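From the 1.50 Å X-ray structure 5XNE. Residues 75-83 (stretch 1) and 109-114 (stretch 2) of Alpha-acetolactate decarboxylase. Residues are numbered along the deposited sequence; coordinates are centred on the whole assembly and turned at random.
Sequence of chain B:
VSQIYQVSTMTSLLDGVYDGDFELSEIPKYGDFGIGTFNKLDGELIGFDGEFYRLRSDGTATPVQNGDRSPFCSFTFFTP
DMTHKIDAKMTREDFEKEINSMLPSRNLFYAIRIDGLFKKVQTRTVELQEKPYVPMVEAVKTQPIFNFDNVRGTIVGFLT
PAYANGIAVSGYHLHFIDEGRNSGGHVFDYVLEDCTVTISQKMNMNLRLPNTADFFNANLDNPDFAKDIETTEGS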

# COMPACT_ATOMS: atom_id res chain seq x y z
N PHE B 75 -4.55 -7.69 -10.07
CA PHE B 75 -5.55 -8.76 -10.30
C PHE B 75 -6.57 -8.84 -9.20
O PHE B 75 -6.31 -8.46 -8.06
CB PHE B 75 -4.87 -10.12 -10.42
CG PHE B 75 -3.82 -10.17 -11.47
CD1 PHE B 75 -4.17 -10.30 -12.81
CD2 PHE B 75 -2.48 -10.09 -11.13
CE1 PHE B 75 -3.20 -10.33 -13.80
CE2 PHE B 75 -1.50 -10.12 -12.12
CZ PHE B 75 -1.86 -10.25 -13.45
N THR B 76 -7.74 -9.39 -9.53
CA THR B 76 -8.69 -9.75 -8.49
C THR B 76 -9.60 -10.83 -9.01
O THR B 76 -9.65 -11.07 -10.23
CB THR B 76 -9.52 -8.54 -8.03
OG1 THR B 76 -10.11 -8.83 -6.76
CG2 THR B 76 -10.61 -8.22 -9.04
N PHE B 77 -10.30 -11.48 -8.10
CA PHE B 77 -11.39 -12.36 -8.50
C PHE B 77 -12.65 -11.51 -8.46
O PHE B 77 -13.14 -11.13 -7.39
CB PHE B 77 -11.49 -13.58 -7.57
CG PHE B 77 -10.42 -14.60 -7.81
CD1 PHE B 77 -10.43 -15.39 -8.95
CD2 PHE B 77 -9.38 -14.74 -6.91
CE1 PHE B 77 -9.43 -16.32 -9.19
CE2 PHE B 77 -8.37 -15.67 -7.13
CZ PHE B 77 -8.39 -16.46 -8.26
N PHE B 78 -13.14 -11.20 -9.66
CA PHE B 78 -14.22 -10.25 -9.82
C PHE B 78 -15.53 -10.85 -9.35
O PHE B 78 -15.86 -11.99 -9.71
CB PHE B 78 -14.32 -9.81 -11.27
CG PHE B 78 -15.20 -8.61 -11.50
CD1 PHE B 78 -16.58 -8.75 -11.59
CD2 PHE B 78 -14.65 -7.35 -11.64
CE1 PHE B 78 -17.39 -7.64 -11.79
CE2 PHE B 78 -15.44 -6.24 -11.84
CZ PHE B 78 -16.82 -6.38 -11.93
N THR B 79 -16.27 -10.09 -8.55
CA THR B 79 -17.61 -10.49 -8.12
C THR B 79 -18.55 -9.35 -8.43
O THR B 79 -18.24 -8.19 -8.16
CB THR B 79 -17.65 -10.82 -6.62
OG1 THR B 79 -17.36 -9.64 -5.86
CG2 THR B 79 -16.63 -11.89 -6.28
N PRO B 80 -19.72 -9.65 -9.01
CA PRO B 80 -20.61 -8.56 -9.44
C PRO B 80 -21.40 -7.93 -8.28
O PRO B 80 -22.61 -8.16 -8.15
CB PRO B 80 -21.55 -9.26 -10.42
CG PRO B 80 -21.58 -10.68 -9.96
CD PRO B 80 -20.20 -10.97 -9.44
N ASP B 81 -20.74 -7.12 -7.46
CA ASP B 81 -21.38 -6.56 -6.27
C ASP B 81 -22.41 -5.49 -6.58
O ASP B 81 -23.42 -5.36 -5.88
CB ASP B 81 -20.32 -5.97 -5.33
CG ASP B 81 -19.28 -6.99 -4.92
OD1 ASP B 81 -19.58 -8.20 -4.97
OD2 ASP B 81 -18.17 -6.58 -4.53
N MET B 82 -22.14 -4.70 -7.62
CA MET B 82 -23.03 -3.60 -8.01
C MET B 82 -23.15 -3.55 -9.53
O MET B 82 -22.18 -3.78 -10.26
CB MET B 82 -22.52 -2.26 -7.49
CG MET B 82 -22.44 -2.15 -5.97
SD MET B 82 -21.47 -0.73 -5.39
CE MET B 82 -19.84 -1.46 -5.31
N THR B 83 -24.35 -3.26 -10.01
CA THR B 83 -24.54 -3.04 -11.44
C THR B 83 -25.22 -1.71 -11.70
O THR B 83 -25.96 -1.19 -10.86
CB THR B 83 -25.35 -4.16 -12.09
OG1 THR B 83 -26.69 -4.12 -11.59
CG2 THR B 83 -24.73 -5.51 -11.79
N PHE B 109 -11.01 -0.18 -2.37
CA PHE B 109 -10.58 -0.55 -3.72
C PHE B 109 -11.75 -1.13 -4.51
O PHE B 109 -12.56 -1.88 -3.94
CB PHE B 109 -9.45 -1.58 -3.66
CG PHE B 109 -8.16 -1.05 -3.10
CD1 PHE B 109 -7.99 -0.90 -1.72
CD2 PHE B 109 -7.11 -0.72 -3.94
CE1 PHE B 109 -6.79 -0.40 -1.20
CE2 PHE B 109 -5.91 -0.23 -3.42
CZ PHE B 109 -5.76 -0.07 -2.06
N TYR B 110 -11.84 -0.81 -5.80
CA TYR B 110 -12.90 -1.39 -6.64
C TYR B 110 -12.33 -1.88 -7.96
O TYR B 110 -11.43 -1.27 -8.52
CB TYR B 110 -14.01 -0.37 -6.94
CG TYR B 110 -14.65 0.20 -5.71
CD1 TYR B 110 -14.12 1.34 -5.10
CD2 TYR B 110 -15.75 -0.41 -5.13
CE1 TYR B 110 -14.69 1.87 -3.95
CE2 TYR B 110 -16.33 0.11 -3.97
CZ TYR B 110 -15.79 1.25 -3.39
OH TYR B 110 -16.35 1.78 -2.25
N ALA B 111 -12.88 -2.98 -8.45
CA ALA B 111 -12.68 -3.36 -9.83
C ALA B 111 -13.91 -2.90 -10.58
O ALA B 111 -15.03 -2.94 -10.05
CB ALA B 111 -12.49 -4.86 -9.99
N ILE B 112 -13.72 -2.44 -11.81
CA ILE B 112 -14.84 -1.93 -12.58
C ILE B 112 -14.76 -2.36 -14.03
O ILE B 112 -13.69 -2.39 -14.64
CB ILE B 112 -14.92 -0.39 -12.47
CG1 ILE B 112 -16.13 0.15 -13.24
CG2 ILE B 112 -13.67 0.24 -13.00
CD1 ILE B 112 -16.38 1.63 -12.98
N ARG B 113 -15.93 -2.69 -14.58
CA ARG B 113 -16.05 -3.19 -15.93
C ARG B 113 -17.22 -2.52 -16.63
O ARG B 113 -18.31 -2.41 -16.06
CB ARG B 113 -16.23 -4.70 -15.90
CG ARG B 113 -16.34 -5.35 -17.24
CD ARG B 113 -16.49 -6.84 -17.04
NE ARG B 113 -16.82 -7.48 -18.29
CZ ARG B 113 -16.78 -8.79 -18.47
NH1 ARG B 113 -16.39 -9.59 -17.47
NH2 ARG B 113 -17.11 -9.30 -19.65
N ILE B 114 -16.97 -2.07 -17.84
CA ILE B 114 -17.96 -1.46 -18.70
C ILE B 114 -18.08 -2.33 -19.95
O ILE B 114 -17.11 -2.47 -20.68
CB ILE B 114 -17.55 -0.04 -19.15
CG1 ILE B 114 -17.69 1.02 -18.07
CG2 ILE B 114 -18.37 0.38 -20.28
CD1 ILE B 114 -17.37 2.40 -18.63

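The contact between residues 75-83 and the strand 109-114 is small and built mainly from side chains. Only 215 Å² of surface is buried, counting both sides, and no hydrogen bond crosses between the stretches. The end-to-end directions of the touching parts lie 79° apart, so the first stretch passes across the strand rather than pairing with it. Even at the nearest backbone approach, the CA atoms of Phe-78 and Ala-111 are 7.1 Å apart, and side chains fill the space between.

The first stretch enters as a strand. Phe-75 is buried but lies out of reach of residues 109-114. Thr-76, the next residue, directs its CA-to-CB bond toward the second stretch, and with chi1 in the t well its methyl CG2 comes to 4.0 Å from CB of Ala-111. The hydroxyl OG1 lies farther from the alanine and is hydrogen-bonded elsewhere in the structure. Phe-77 again lies out of reach, its ring remaining more than 9 Å from the strand.

Phe-78 is the centre of the contact. It loses 66 Å² to the second stretch, the largest area of any residue here, and its ring spans three consecutive positions of the strand. Its CA-to-CB bond points toward the strand and chi1 is t (-167°), an arrangement that brings the ring to the strand. CD2 packs 3.7 Å from CB of Ala-111, the closest approach between the two stretches. Ala-111 thus receives both Thr-76 and Phe-78 on its single methyl group, and 51 Å² of the residue is covered. Further along the ring, CE2 lies 4.2 Å from the backbone N of Ile-112, which sits at the ring edge, near its plane. The side chain of Ile-112 points away, so this residue meets the phenylalanine through its main chain. At the far end of the ring, CZ reaches to 4.4 Å from CB of Arg-113, a looser contact. Arg-113 also directs its CA-to-CB bond toward the first stretch, in keeping with the alternation of a strand, and its extended side chain carries the guanidinium group on to hydrogen bonds with other partners.

Beyond Phe-78 the chain leaves the strand. Thr-79, Pro-80 and Asp-81 make no contact with it, but the segment they form is held locally: OG1 of Thr-79 donates a hydrogen bond to OD1 of Asp-81 (2.8 Å), and N of Asp-81 makes a weak one to O of Thr-79, also at 2.8 Å.

After this segment, Met-82 restores the contact. Its CA-to-CB bond points toward the second stretch, and the side chain, with chi angles m, t and m, brings its terminal methyl CE to 4.1 Å from CE2 of Tyr-110. The CA-to-CB bond of Tyr-110 points sideways, yet the end of its side chain comes nearer, allowing this apolar contact at the ring. Thr-83 then lies out of reach, and the contact ends.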